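Local coordinates for protein quinone oxidoreductase (Coxiella burnetii, PDB 3TQH) that binds NADPH and probably uses it to reduce quinones, as a medium-chain dehydrogenase/reductase-type oxidoreductase, at residues L157-A162 against V219-G224; P135-T140 against G163-L168; E290-F295 against G310-K315. All blocks are in the same frame, centred on the assembly; numbering follows the deposited sequence.

Contact 1: residues L157-A162 against V219-G224. With NDP (NADPH dihydro-nicotinamide-adenine-dinucleotide phosphate), chain B.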
loop_
_atom_site.group_PDB
_atom_site.type_symbol
_atom_site.label_atom_id
_atom_site.label_comp_id
_atom_site.label_asym_id
_atom_site.label_seq_id
_atom_site.Cartn_x
_atom_site.Cartn_y
_atom_site.Cartn_z
ATOM N N LEU A 157 3.960 -6.691 -17.052
ATOM C CA LEU A 157 4.276 -7.720 -16.079
ATOM C C LEU A 157 4.204 -7.096 -14.687
ATOM O O LEU A 157 4.973 -6.189 -14.388
ATOM C CB LEU A 157 5.683 -8.286 -16.329
ATOM C CG LEU A 157 6.231 -9.233 -15.256
ATOM C CD1 LEU A 157 5.347 -10.469 -15.130
ATOM C CD2 LEU A 157 7.698 -9.616 -15.533
ATOM N N ILE A 158 3.282 -7.583 -13.856
ATOM C CA ILE A 158 3.121 -7.129 -12.478
ATOM C C ILE A 158 3.526 -8.268 -11.543
ATOM O O ILE A 158 2.817 -9.264 -11.427
ATOM C CB ILE A 158 1.649 -6.725 -12.184
ATOM C CG1 ILE A 158 1.175 -5.653 -13.178
ATOM C CG2 ILE A 158 1.492 -6.237 -10.759
ATOM C CD1 ILE A 158 -0.208 -5.109 -12.908
ATOM N N HIS A 159 4.678 -8.132 -10.897
ATOM C CA HIS A 159 5.114 -9.114 -9.913
ATOM C C HIS A 159 4.247 -9.030 -8.662
ATOM O O HIS A 159 3.735 -7.964 -8.324
ATOM C CB HIS A 159 6.576 -8.893 -9.516
ATOM C CG HIS A 159 7.560 -9.374 -10.533
ATOM N ND1 HIS A 159 7.789 -10.711 -10.769
ATOM C CD2 HIS A 159 8.395 -8.697 -11.357
ATOM C CE1 HIS A 159 8.712 -10.839 -11.705
ATOM N NE2 HIS A 159 9.096 -9.632 -12.077
ATOM N N ALA A 160 4.099 -10.155 -7.970
ATOM C CA ALA A 160 3.372 -10.187 -6.706
ATOM C C ALA A 160 1.940 -9.703 -6.890
ATOM O O ALA A 160 1.460 -8.866 -6.132
ATOM C CB ALA A 160 4.090 -9.345 -5.659
ATOM N N GLY A 161 1.267 -10.254 -7.898
ATOM C CA GLY A 161 -0.055 -9.787 -8.301
ATOM C C GLY A 161 -1.169 -10.000 -7.296
ATOM O O GLY A 161 -2.167 -9.292 -7.339
ATOM N N ALA A 162 -1.009 -10.965 -6.395
ATOM C CA ALA A 162 -2.077 -11.337 -5.461
ATOM C C ALA A 162 -2.104 -10.483 -4.192
ATOM O O ALA A 162 -3.043 -10.577 -3.407
ATOM C CB ALA A 162 -1.964 -12.821 -5.090
ATOM N N VAL A 219 7.389 -3.400 -16.509
ATOM C CA VAL A 219 7.397 -4.293 -15.373
ATOM C C VAL A 219 7.058 -3.465 -14.147
ATOM O O VAL A 219 7.788 -2.533 -13.828
ATOM C CB VAL A 219 8.784 -4.932 -15.168
ATOM C CG1 VAL A 219 8.830 -5.711 -13.842
ATOM C CG2 VAL A 219 9.167 -5.822 -16.376
ATOM N N ILE A 220 5.943 -3.779 -13.484
ATOM C CA ILE A 220 5.648 -3.216 -12.176
ATOM C C ILE A 220 6.220 -4.184 -11.152
ATOM O O ILE A 220 5.591 -5.187 -10.802
ATOM C CB ILE A 220 4.141 -3.007 -11.930
ATOM C CG1 ILE A 220 3.486 -2.255 -13.106
ATOM C CG2 ILE A 220 3.930 -2.239 -10.636
ATOM C CD1 ILE A 220 4.176 -0.942 -13.477
ATOM N N ASP A 221 7.435 -3.892 -10.703
ATOM C CA ASP A 221 8.166 -4.786 -9.817
ATOM C C ASP A 221 7.813 -4.476 -8.364
ATOM O O ASP A 221 8.259 -3.468 -7.803
ATOM C CB ASP A 221 9.673 -4.652 -10.042
ATOM C CG ASP A 221 10.484 -5.322 -8.958
ATOM O OD1 ASP A 221 10.053 -6.390 -8.472
ATOM O OD2 ASP A 221 11.552 -4.787 -8.584
ATOM N N LEU A 222 7.006 -5.346 -7.763
ATOM C CA LEU A 222 6.579 -5.174 -6.382
ATOM C C LEU A 222 7.329 -6.092 -5.416
ATOM O O LEU A 222 6.962 -6.179 -4.251
ATOM C CB LEU A 222 5.070 -5.393 -6.280
ATOM C CG LEU A 222 4.234 -4.390 -7.087
ATOM C CD1 LEU A 222 2.816 -4.894 -7.265
ATOM C CD2 LEU A 222 4.253 -3.013 -6.414
ATOM N N VAL A 223 8.383 -6.760 -5.897
ATOM C CA VAL A 223 9.229 -7.622 -5.045
ATOM C C VAL A 223 10.624 -7.022 -4.837
ATOM O O VAL A 223 11.153 -7.044 -3.731
ATOM C CB VAL A 223 9.367 -9.050 -5.628
ATOM C CG1 VAL A 223 10.247 -9.921 -4.728
ATOM C CG2 VAL A 223 7.992 -9.676 -5.810
ATOM N N GLY A 224 11.216 -6.491 -5.896
ATOM C CA GLY A 224 12.531 -5.879 -5.808
ATOM C C GLY A 224 13.628 -6.921 -5.668
ATOM O O GLY A 224 13.418 -8.115 -5.934
HETATM P PA NDP B . 2.113 -7.635 0.070
HETATM O O1A NDP B . 2.632 -8.173 1.342
HETATM O O2A NDP B . 0.667 -7.350 0.152
HETATM O O5B NDP B . 2.369 -8.682 -1.122
HETATM C C5B NDP B . 2.181 -10.062 -0.874
HETATM C C4B NDP B . 2.185 -10.828 -2.188
HETATM O O4B NDP B . 3.516 -10.979 -2.637
HETATM C C3B NDP B . 1.607 -12.234 -2.094
HETATM O O3B NDP B . 0.349 -12.274 -2.734
HETATM C C2B NDP B . 2.627 -13.135 -2.783
HETATM O O2B NDP B . 2.052 -13.967 -3.765
HETATM C C1B NDP B . 3.584 -12.144 -3.424
HETATM N N9A NDP B . 4.983 -12.595 -3.491
HETATM C C8A NDP B . 5.818 -12.860 -2.434
HETATM N N7A NDP B . 7.024 -13.219 -2.919
HETATM C C5A NDP B . 6.973 -13.186 -4.267
HETATM C C6A NDP B . 7.925 -13.468 -5.236
HETATM N N6A NDP B . 9.138 -13.848 -4.871
HETATM N N1A NDP B . 7.595 -13.356 -6.568
HETATM C C2A NDP B . 6.316 -12.956 -6.926
HETATM N N3A NDP B . 5.367 -12.668 -5.961
HETATM C C4A NDP B . 5.695 -12.788 -4.645
HETATM O O3 NDP B . 2.944 -6.328 -0.374
HETATM P PN NDP B . 2.355 -4.986 -1.051
HETATM O O1N NDP B . 1.625 -4.210 -0.026
HETATM O O2N NDP B . 1.696 -5.260 -2.337
HETATM O O5D NDP B . 3.736 -4.219 -1.348
HETATM C C5D NDP B . 4.770 -4.814 -2.108
HETATM C C4D NDP B . 6.075 -4.060 -1.880
HETATM O O4D NDP B . 5.943 -2.715 -2.302
HETATM C C3D NDP B . 6.460 -4.040 -0.408
HETATM O O3D NDP B . 7.831 -4.334 -0.277
HETATM C C2D NDP B . 6.137 -2.632 0.043
HETATM O O2D NDP B . 6.962 -2.197 1.108
HETATM C C1D NDP B . 6.325 -1.837 -1.253
HETATM N N1N NDP B . 5.554 -0.576 -1.340
HETATM C C2N NDP B . 6.233 0.563 -1.696
HETATM C C3N NDP B . 5.613 1.809 -1.750
HETATM C C7N NDP B . 6.369 3.045 -2.142
HETATM O O7N NDP B . 5.684 4.279 -2.162
HETATM N N7N NDP B . 7.662 2.959 -2.450
HETATM C C4N NDP B . 4.153 1.891 -1.400
HETATM C C5N NDP B . 3.469 0.613 -1.032
HETATM C C6N NDP B . 4.213 -0.563 -1.025
HETATM P P2B NDP B . 1.919 -15.557 -3.540
HETATM O O1X NDP B . 1.014 -16.110 -4.612
HETATM O O2X NDP B . 1.309 -15.841 -2.189
HETATM O O3X NDP B . 3.255 -16.243 -3.633
#
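Leu157 and Ile158 pair with Val219 and Ile220 at the C-terminal ends of two neighbouring parallel strands in the Rossmann sheet, and the residues that follow run out into the NADPH pocket. Two backbone bonds join them: Ile220 N gives its hydrogen to Leu157 O at 2.8 Å, and His159 N gives its own to Ile220 O. Leu157 pairs with Val219 on one face of the sheet, their side chains side by side. On the other face Ile158 lies alongside Ile220, CG1 to CG1 at 4.1 Å, and its CG2 meets Leu222 CD1. Residues of helix 164-175 pack over Ile158 and Leu222.

Past the last bridge the chains stay close. Leu222, with CG anti to its carbonyl carbon (chi1 -62°), lays CD1 3.4 Å from His159 O. The His159 imidazole passes aslant Val219, CD2 to CG1 at 3.9 Å, and its plane stands nearly perpendicular to the Asp221 carboxylate. Its two nitrogens are held elsewhere, ND1 by Thr183 and NE2 by Ser231, which fixes the ring's rotation. Asp221 OD1 is gripped by two amides from the same face of the carboxylate: Val223 N comes from well above the plane, while Gly224 N, at 2.8 Å and nearly straight, comes on the syn side. The first bond makes an Asx turn and the second extends it to an Asx motif, where the chain bends after the strand; OD2 is bonded to Ser243.

The bend brings Val223 CG2 within 3.9 Å of Ala160 CB, and both residues border the adenosine half of the cofactor. Val223 CG2 touches the adenine at N1A of NDP, 3.8 Å away, while Ala160 CA lies 3.3 Å from N3A of NDP. In the strand order 3-2-1-4-5-6, strands 155-158 and 216-221 are the first and fourth, and their adjacent C-terminal ends form the switch point where a Rossmann fold binds its dinucleotide.

Contact 2: residues P135-T140 against G163-L168. With NDP (NADPH dihydro-nicotinamide-adenine-dinucleotide phosphate), chain B.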
loop_
_atom_site.group_PDB
_atom_site.type_symbol
_atom_site.label_atom_id
_atom_site.label_comp_id
_atom_site.label_asym_id
_atom_site.label_seq_id
_atom_site.Cartn_x
_atom_site.Cartn_y
_atom_site.Cartn_z
ATOM N N PRO A 135 -6.050 3.633 0.476
ATOM C CA PRO A 135 -5.121 4.729 0.160
ATOM C C PRO A 135 -3.700 4.341 -0.278
ATOM O O PRO A 135 -3.304 4.682 -1.391
ATOM C CB PRO A 135 -5.093 5.540 1.459
ATOM C CG PRO A 135 -6.422 5.321 2.040
ATOM C CD PRO A 135 -6.732 3.884 1.757
ATOM N N THR A 136 -2.945 3.635 0.561
ATOM C CA THR A 136 -1.565 3.298 0.204
ATOM C C THR A 136 -1.512 2.357 -1.004
ATOM O O THR A 136 -0.873 2.675 -2.007
ATOM C CB THR A 136 -0.767 2.692 1.389
ATOM O OG1 THR A 136 -0.505 3.714 2.359
ATOM C CG2 THR A 136 0.567 2.118 0.902
ATOM N N ALA A 137 -2.195 1.218 -0.905
ATOM C CA ALA A 137 -2.161 0.191 -1.959
ATOM C C ALA A 137 -2.650 0.730 -3.291
ATOM O O ALA A 137 -2.008 0.531 -4.320
ATOM C CB ALA A 137 -2.990 -1.022 -1.555
ATOM N N GLY A 138 -3.782 1.424 -3.260
ATOM C CA GLY A 138 -4.397 1.966 -4.466
ATOM C C GLY A 138 -3.600 3.073 -5.120
ATOM O O GLY A 138 -3.431 3.083 -6.342
ATOM N N LEU A 139 -3.128 4.023 -4.318
ATOM C CA LEU A 139 -2.353 5.137 -4.857
ATOM C C LEU A 139 -1.037 4.635 -5.429
ATOM O O LEU A 139 -0.557 5.166 -6.429
ATOM C CB LEU A 139 -2.094 6.216 -3.802
ATOM C CG LEU A 139 -3.287 7.088 -3.392
ATOM C CD1 LEU A 139 -2.961 7.897 -2.129
ATOM C CD2 LEU A 139 -3.727 8.009 -4.537
ATOM N N THR A 140 -0.456 3.611 -4.809
ATOM C CA THR A 140 0.786 3.041 -5.310
ATOM C C THR A 140 0.558 2.327 -6.644
ATOM O O THR A 140 1.274 2.567 -7.618
ATOM C CB THR A 140 1.422 2.075 -4.306
ATOM O OG1 THR A 140 1.551 2.722 -3.035
ATOM C CG2 THR A 140 2.793 1.646 -4.788
ATOM N N GLY A 163 -1.086 -9.648 -4.003
ATOM C CA GLY A 163 -0.933 -8.883 -2.764
ATOM C C GLY A 163 -1.668 -7.557 -2.729
ATOM O O GLY A 163 -2.514 -7.270 -3.578
ATOM N N GLY A 164 -1.315 -6.743 -1.739
ATOM C CA GLY A 164 -1.968 -5.465 -1.501
ATOM C C GLY A 164 -2.001 -4.583 -2.725
ATOM O O GLY A 164 -3.075 -4.283 -3.251
ATOM N N VAL A 165 -0.820 -4.180 -3.190
ATOM C CA VAL A 165 -0.719 -3.299 -4.355
ATOM C C VAL A 165 -1.081 -4.047 -5.628
ATOM O O VAL A 165 -1.822 -3.533 -6.457
ATOM C CB VAL A 165 0.705 -2.718 -4.510
ATOM C CG1 VAL A 165 0.831 -1.924 -5.820
ATOM C CG2 VAL A 165 1.053 -1.844 -3.320
ATOM N N GLY A 166 -0.558 -5.267 -5.764
ATOM C CA GLY A 166 -0.676 -6.055 -6.991
ATOM C C GLY A 166 -2.094 -6.256 -7.496
ATOM O O GLY A 166 -2.385 -5.975 -8.662
ATOM N N HIS A 167 -2.981 -6.733 -6.624
ATOM C CA HIS A 167 -4.340 -7.092 -7.042
ATOM C C HIS A 167 -5.119 -5.887 -7.557
ATOM O O HIS A 167 -6.004 -6.038 -8.410
ATOM C CB HIS A 167 -5.106 -7.840 -5.934
ATOM C CG HIS A 167 -5.777 -6.960 -4.922
ATOM N ND1 HIS A 167 -5.086 -6.285 -3.938
ATOM C CD2 HIS A 167 -7.088 -6.702 -4.700
ATOM C CE1 HIS A 167 -5.938 -5.626 -3.175
ATOM N NE2 HIS A 167 -7.161 -5.862 -3.615
ATOM N N LEU A 168 -4.770 -4.703 -7.060
ATOM C CA LEU A 168 -5.352 -3.457 -7.550
ATOM C C LEU A 168 -4.732 -3.068 -8.892
ATOM O O LEU A 168 -5.452 -2.695 -9.826
ATOM C CB LEU A 168 -5.174 -2.333 -6.524
ATOM C CG LEU A 168 -6.000 -2.493 -5.239
ATOM C CD1 LEU A 168 -5.719 -1.372 -4.239
ATOM C CD2 LEU A 168 -7.491 -2.551 -5.553
HETATM P PA NDP B . 2.113 -7.635 0.070
HETATM O O1A NDP B . 2.632 -8.173 1.342
HETATM O O2A NDP B . 0.667 -7.350 0.152
HETATM O O5B NDP B . 2.369 -8.682 -1.122
HETATM C C5B NDP B . 2.181 -10.062 -0.874
HETATM C C4B NDP B . 2.185 -10.828 -2.188
HETATM O O4B NDP B . 3.516 -10.979 -2.637
HETATM C C3B NDP B . 1.607 -12.234 -2.094
HETATM O O3B NDP B . 0.349 -12.274 -2.734
HETATM C C2B NDP B . 2.627 -13.135 -2.783
HETATM O O2B NDP B . 2.052 -13.967 -3.765
HETATM C C1B NDP B . 3.584 -12.144 -3.424
HETATM N N9A NDP B . 4.983 -12.595 -3.491
HETATM C C8A NDP B . 5.818 -12.860 -2.434
HETATM N N7A NDP B . 7.024 -13.219 -2.919
HETATM C C5A NDP B . 6.973 -13.186 -4.267
HETATM C C6A NDP B . 7.925 -13.468 -5.236
HETATM N N6A NDP B . 9.138 -13.848 -4.871
HETATM N N1A NDP B . 7.595 -13.356 -6.568
HETATM C C2A NDP B . 6.316 -12.956 -6.926
HETATM N N3A NDP B . 5.367 -12.668 -5.961
HETATM C C4A NDP B . 5.695 -12.788 -4.645
HETATM O O3 NDP B . 2.944 -6.328 -0.374
HETATM P PN NDP B . 2.355 -4.986 -1.051
HETATM O O1N NDP B . 1.625 -4.210 -0.026
HETATM O O2N NDP B . 1.696 -5.260 -2.337
HETATM O O5D NDP B . 3.736 -4.219 -1.348
HETATM C C5D NDP B . 4.770 -4.814 -2.108
HETATM C C4D NDP B . 6.075 -4.060 -1.880
HETATM O O4D NDP B . 5.943 -2.715 -2.302
HETATM C C3D NDP B . 6.460 -4.040 -0.408
HETATM O O3D NDP B . 7.831 -4.334 -0.277
HETATM C C2D NDP B . 6.137 -2.632 0.043
HETATM O O2D NDP B . 6.962 -2.197 1.108
HETATM C C1D NDP B . 6.325 -1.837 -1.253
HETATM N N1N NDP B . 5.554 -0.576 -1.340
HETATM C C2N NDP B . 6.233 0.563 -1.696
HETATM C C3N NDP B . 5.613 1.809 -1.750
HETATM C C7N NDP B . 6.369 3.045 -2.142
HETATM O O7N NDP B . 5.684 4.279 -2.162
HETATM N N7N NDP B . 7.662 2.959 -2.450
HETATM C C4N NDP B . 4.153 1.891 -1.400
HETATM C C5N NDP B . 3.469 0.613 -1.032
HETATM C C6N NDP B . 4.213 -0.563 -1.025
HETATM P P2B NDP B . 1.919 -15.557 -3.540
HETATM O O1X NDP B . 1.014 -16.110 -4.612
HETATM O O2X NDP B . 1.309 -15.841 -2.189
HETATM O O3X NDP B . 3.255 -16.243 -3.633
#
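Ala137 points its CB at the start of helix 164-175, where the methyl sits 3.7 Å from Gly164 O and 3.8 Å from Leu168 CD1. Leu168 comes from the next turn, its CG anti to the carbonyl carbon (chi1 -69°), and that same CD1 lies against the backbone of Gly138, 3.5 Å from Gly138 N. Val165 flanks the other side of the alanine: both its methyls approach Ala137 O, and CG2 also meets Thr140 CB at 4.1 Å. With so little bulk between them, the axes of the two short helical segments come within 8.1 Å, at a crossing angle of -51°.

Here the glycine-rich turn of the Rossmann fold enters its helix, and the first amides hold the pyrophosphate. Gly164 N bonds O2A of NDP at 2.8 Å, almost straight, and Val165 N donates to O2N of NDP on the neighbouring phosphate. His167 steadies the turn through ND1, which donates to Gly163 O; that oxygen also accepts His167 N, from the opposite face of its plane.

Thr140 OG1 donates to Thr136 O at 2.6 Å, above the carbonyl plane, and also lies 3.2 Å from C4N of NDP. Thr136 CG2 touches the nicotinamide at C5N.

Contact 3: residues E290-F295 against G310-K315. With NDP (NADPH dihydro-nicotinamide-adenine-dinucleotide phosphate), chain B.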
loop_
_atom_site.group_PDB
_atom_site.type_symbol
_atom_site.label_atom_id
_atom_site.label_comp_id
_atom_site.label_asym_id
_atom_site.label_seq_id
_atom_site.Cartn_x
_atom_site.Cartn_y
_atom_site.Cartn_z
ATOM N N GLU A 290 -9.842 -6.503 -2.118
ATOM C CA GLU A 290 -9.876 -7.786 -1.444
ATOM C C GLU A 290 -9.350 -7.619 -0.029
ATOM O O GLU A 290 -8.166 -7.379 0.175
ATOM C CB GLU A 290 -9.016 -8.800 -2.209
ATOM C CG GLU A 290 -8.858 -10.158 -1.534
ATOM C CD GLU A 290 -10.168 -10.903 -1.375
ATOM O OE1 GLU A 290 -11.099 -10.666 -2.176
ATOM O OE2 GLU A 290 -10.259 -11.737 -0.448
ATOM N N ILE A 291 -10.246 -7.733 0.942
ATOM C CA ILE A 291 -9.872 -7.772 2.344
ATOM C C ILE A 291 -9.906 -9.238 2.787
ATOM O O ILE A 291 -10.977 -9.818 2.964
ATOM C CB ILE A 291 -10.828 -6.915 3.186
ATOM C CG1 ILE A 291 -10.780 -5.457 2.711
ATOM C CG2 ILE A 291 -10.465 -7.007 4.666
ATOM C CD1 ILE A 291 -11.924 -4.604 3.224
ATOM N N SER A 292 -8.733 -9.843 2.939
ATOM C CA SER A 292 -8.660 -11.274 3.243
ATOM C C SER A 292 -8.862 -11.579 4.736
ATOM O O SER A 292 -9.391 -12.634 5.087
ATOM C CB SER A 292 -7.350 -11.884 2.727
ATOM O OG SER A 292 -6.219 -11.252 3.293
ATOM N N ARG A 293 -8.453 -10.672 5.615
ATOM C CA ARG A 293 -8.761 -10.837 7.030
ATOM C C ARG A 293 -8.917 -9.514 7.784
ATOM O O ARG A 293 -8.220 -8.545 7.520
ATOM C CB ARG A 293 -7.727 -11.735 7.719
ATOM C CG ARG A 293 -8.052 -11.920 9.185
ATOM C CD ARG A 293 -7.467 -13.142 9.841
ATOM N NE ARG A 293 -7.672 -13.000 11.285
ATOM C CZ ARG A 293 -8.821 -13.228 11.923
ATOM N NH1 ARG A 293 -9.893 -13.687 11.274
ATOM N NH2 ARG A 293 -8.883 -13.033 13.237
ATOM N N ILE A 294 -9.851 -9.514 8.730
ATOM C CA ILE A 294 -10.162 -8.369 9.571
ATOM C C ILE A 294 -9.711 -8.677 10.991
ATOM O O ILE A 294 -10.131 -9.685 11.565
ATOM C CB ILE A 294 -11.689 -8.105 9.604
ATOM C CG1 ILE A 294 -12.244 -7.935 8.182
ATOM C CG2 ILE A 294 -11.999 -6.879 10.466
ATOM C CD1 ILE A 294 -13.759 -7.868 8.110
ATOM N N PHE A 295 -8.885 -7.799 11.559
ATOM C CA PHE A 295 -8.330 -7.981 12.909
ATOM C C PHE A 295 -8.814 -6.913 13.888
ATOM O O PHE A 295 -9.132 -5.795 13.485
ATOM C CB PHE A 295 -6.800 -7.881 12.874
ATOM C CG PHE A 295 -6.121 -9.022 12.185
ATOM C CD1 PHE A 295 -5.785 -10.170 12.886
ATOM C CD2 PHE A 295 -5.780 -8.935 10.847
ATOM C CE1 PHE A 295 -5.141 -11.224 12.259
ATOM C CE2 PHE A 295 -5.133 -9.981 10.213
ATOM C CZ PHE A 295 -4.818 -11.132 10.919
ATOM N N GLY A 310 4.861 -12.569 3.692
ATOM C CA GLY A 310 4.921 -12.125 2.310
ATOM C C GLY A 310 3.928 -12.841 1.410
ATOM O O GLY A 310 4.044 -12.772 0.191
ATOM N N HIS A 311 2.939 -13.510 1.999
ATOM C CA HIS A 311 1.959 -14.267 1.219
ATOM C C HIS A 311 0.496 -13.871 1.493
ATOM O O HIS A 311 -0.429 -14.640 1.246
ATOM C CB HIS A 311 2.215 -15.762 1.400
ATOM C CG HIS A 311 3.490 -16.211 0.759
ATOM N ND1 HIS A 311 4.583 -16.639 1.481
ATOM C CD2 HIS A 311 3.868 -16.231 -0.539
ATOM C CE1 HIS A 311 5.569 -16.932 0.650
ATOM N NE2 HIS A 311 5.158 -16.694 -0.581
ATOM N N VAL A 312 0.292 -12.648 1.958
ATOM C CA VAL A 312 -1.057 -12.137 2.127
ATOM C C VAL A 312 -1.682 -11.882 0.754
ATOM O O VAL A 312 -1.073 -11.249 -0.106
ATOM C CB VAL A 312 -1.081 -10.836 2.953
ATOM C CG1 VAL A 312 -2.469 -10.240 2.959
ATOM C CG2 VAL A 312 -0.626 -11.108 4.360
ATOM N N ARG A 313 -2.887 -12.411 0.556
ATOM C CA ARG A 313 -3.690 -12.103 -0.617
ATOM C C ARG A 313 -4.491 -10.860 -0.266
ATOM O O ARG A 313 -5.142 -10.823 0.779
ATOM C CB ARG A 313 -4.627 -13.264 -0.952
ATOM C CG ARG A 313 -5.468 -13.042 -2.196
ATOM C CD ARG A 313 -6.683 -13.950 -2.248
ATOM N NE ARG A 313 -6.328 -15.323 -2.586
ATOM C CZ ARG A 313 -7.175 -16.224 -3.082
ATOM N NH1 ARG A 313 -8.452 -15.913 -3.296
ATOM N NH2 ARG A 313 -6.745 -17.446 -3.371
ATOM N N GLY A 314 -4.427 -9.838 -1.114
ATOM C CA GLY A 314 -5.137 -8.581 -0.861
ATOM C C GLY A 314 -4.665 -7.831 0.378
ATOM O O GLY A 314 -3.463 -7.640 0.581
ATOM N N LYS A 315 -5.616 -7.417 1.213
ATOM C CA LYS A 315 -5.334 -6.520 2.333
ATOM C C LYS A 315 -5.740 -7.112 3.669
ATOM O O LYS A 315 -6.756 -7.807 3.768
ATOM C CB LYS A 315 -6.079 -5.195 2.148
ATOM C CG LYS A 315 -5.586 -4.317 1.005
ATOM C CD LYS A 315 -4.156 -3.814 1.193
ATOM C CE LYS A 315 -3.999 -2.898 2.406
ATOM N NZ LYS A 315 -2.632 -2.308 2.475
HETATM P PA NDP B . 2.113 -7.635 0.070
HETATM O O1A NDP B . 2.632 -8.173 1.342
HETATM O O2A NDP B . 0.667 -7.350 0.152
HETATM O O5B NDP B . 2.369 -8.682 -1.122
HETATM C C5B NDP B . 2.181 -10.062 -0.874
HETATM C C4B NDP B . 2.185 -10.828 -2.188
HETATM O O4B NDP B . 3.516 -10.979 -2.637
HETATM C C3B NDP B . 1.607 -12.234 -2.094
HETATM O O3B NDP B . 0.349 -12.274 -2.734
HETATM C C2B NDP B . 2.627 -13.135 -2.783
HETATM O O2B NDP B . 2.052 -13.967 -3.765
HETATM C C1B NDP B . 3.584 -12.144 -3.424
HETATM N N9A NDP B . 4.983 -12.595 -3.491
HETATM C C8A NDP B . 5.818 -12.860 -2.434
HETATM N N7A NDP B . 7.024 -13.219 -2.919
HETATM C C5A NDP B . 6.973 -13.186 -4.267
HETATM C C6A NDP B . 7.925 -13.468 -5.236
HETATM N N6A NDP B . 9.138 -13.848 -4.871
HETATM N N1A NDP B . 7.595 -13.356 -6.568
HETATM C C2A NDP B . 6.316 -12.956 -6.926
HETATM N N3A NDP B . 5.367 -12.668 -5.961
HETATM C C4A NDP B . 5.695 -12.788 -4.645
HETATM O O3 NDP B . 2.944 -6.328 -0.374
HETATM P PN NDP B . 2.355 -4.986 -1.051
HETATM O O1N NDP B . 1.625 -4.210 -0.026
HETATM O O2N NDP B . 1.696 -5.260 -2.337
HETATM O O5D NDP B . 3.736 -4.219 -1.348
HETATM C C5D NDP B . 4.770 -4.814 -2.108
HETATM C C4D NDP B . 6.075 -4.060 -1.880
HETATM O O4D NDP B . 5.943 -2.715 -2.302
HETATM C C3D NDP B . 6.460 -4.040 -0.408
HETATM O O3D NDP B . 7.831 -4.334 -0.277
HETATM C C2D NDP B . 6.137 -2.632 0.043
HETATM O O2D NDP B . 6.962 -2.197 1.108
HETATM C C1D NDP B . 6.325 -1.837 -1.253
HETATM N N1N NDP B . 5.554 -0.576 -1.340
HETATM C C2N NDP B . 6.233 0.563 -1.696
HETATM C C3N NDP B . 5.613 1.809 -1.750
HETATM C C7N NDP B . 6.369 3.045 -2.142
HETATM O O7N NDP B . 5.684 4.279 -2.162
HETATM N N7N NDP B . 7.662 2.959 -2.450
HETATM C C4N NDP B . 4.153 1.891 -1.400
HETATM C C5N NDP B . 3.469 0.613 -1.032
HETATM C C6N NDP B . 4.213 -0.563 -1.025
HETATM P P2B NDP B . 1.919 -15.557 -3.540
HETATM O O1X NDP B . 1.014 -16.110 -4.612
HETATM O O2X NDP B . 1.309 -15.841 -2.189
HETATM O O3X NDP B . 3.255 -16.243 -3.633
#
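Ser292 and Lys315 carry most of the polar grip. Ser292 OG donates to Arg313 O at 2.8 Å, nearly along the C=O axis; with chi1 at 59° the hydroxyl stands between its own backbone N and carbonyl carbon, facing the incoming loop. Ser292 N donates to Lys315 O, and Lys315 N in turn bonds Glu290 O at 2.8 Å. These two backbone bonds flank the parallel bridge of Ile291 with Lys315, where strand 315-319 joins strand 291-295 after the intervening helix 300-308, a beta-alpha-beta crossover.

Just before the bridge, Gly314 has positive phi and its CA comes to 3.4 Å from Glu290 O, where a CB would clash. Glu290 CB and CG pack on that same glycine CA, while its carboxylate forms a salt bridge with Arg288. Lys315 lays CB over Glu290 O, 3.6 Å away, then folds off at chi2 and chi3 to put NZ on Leu45 O.

Farther back along the loop, the backbone turns to the cofactor. Val312 O accepts from O3B of NDP at 3.2 Å, and Val312 CG1 rests 3.9 Å from Ser292 OG. His311 brings its ring edge to the 2'-phosphate, CD2 being 3.1 Å from O2X of NDP.

In the fold
All three contacts border the same NADPH, but at different depths. Contact 1 is buried in the parallel sheet and contact 2 in the helix layer beside it, nearest the centre of the chain; contact 3 is only partly buried, with Ser292 and Arg293 exposed. Contacts 1 and 2 share the strand-turn-helix unit: 157-162 runs straight into 163-168, and Leu222 packs on Val165 and Gly166. Contact 3 ties a separate, mixed sheet to this unit through Gly314 N on Ala162 O and Glu290 N on His167 NE2. Sheet bonds and apolar pairs make contact 1, close apolar packing contact 2, and mostly polar bonds contact 3.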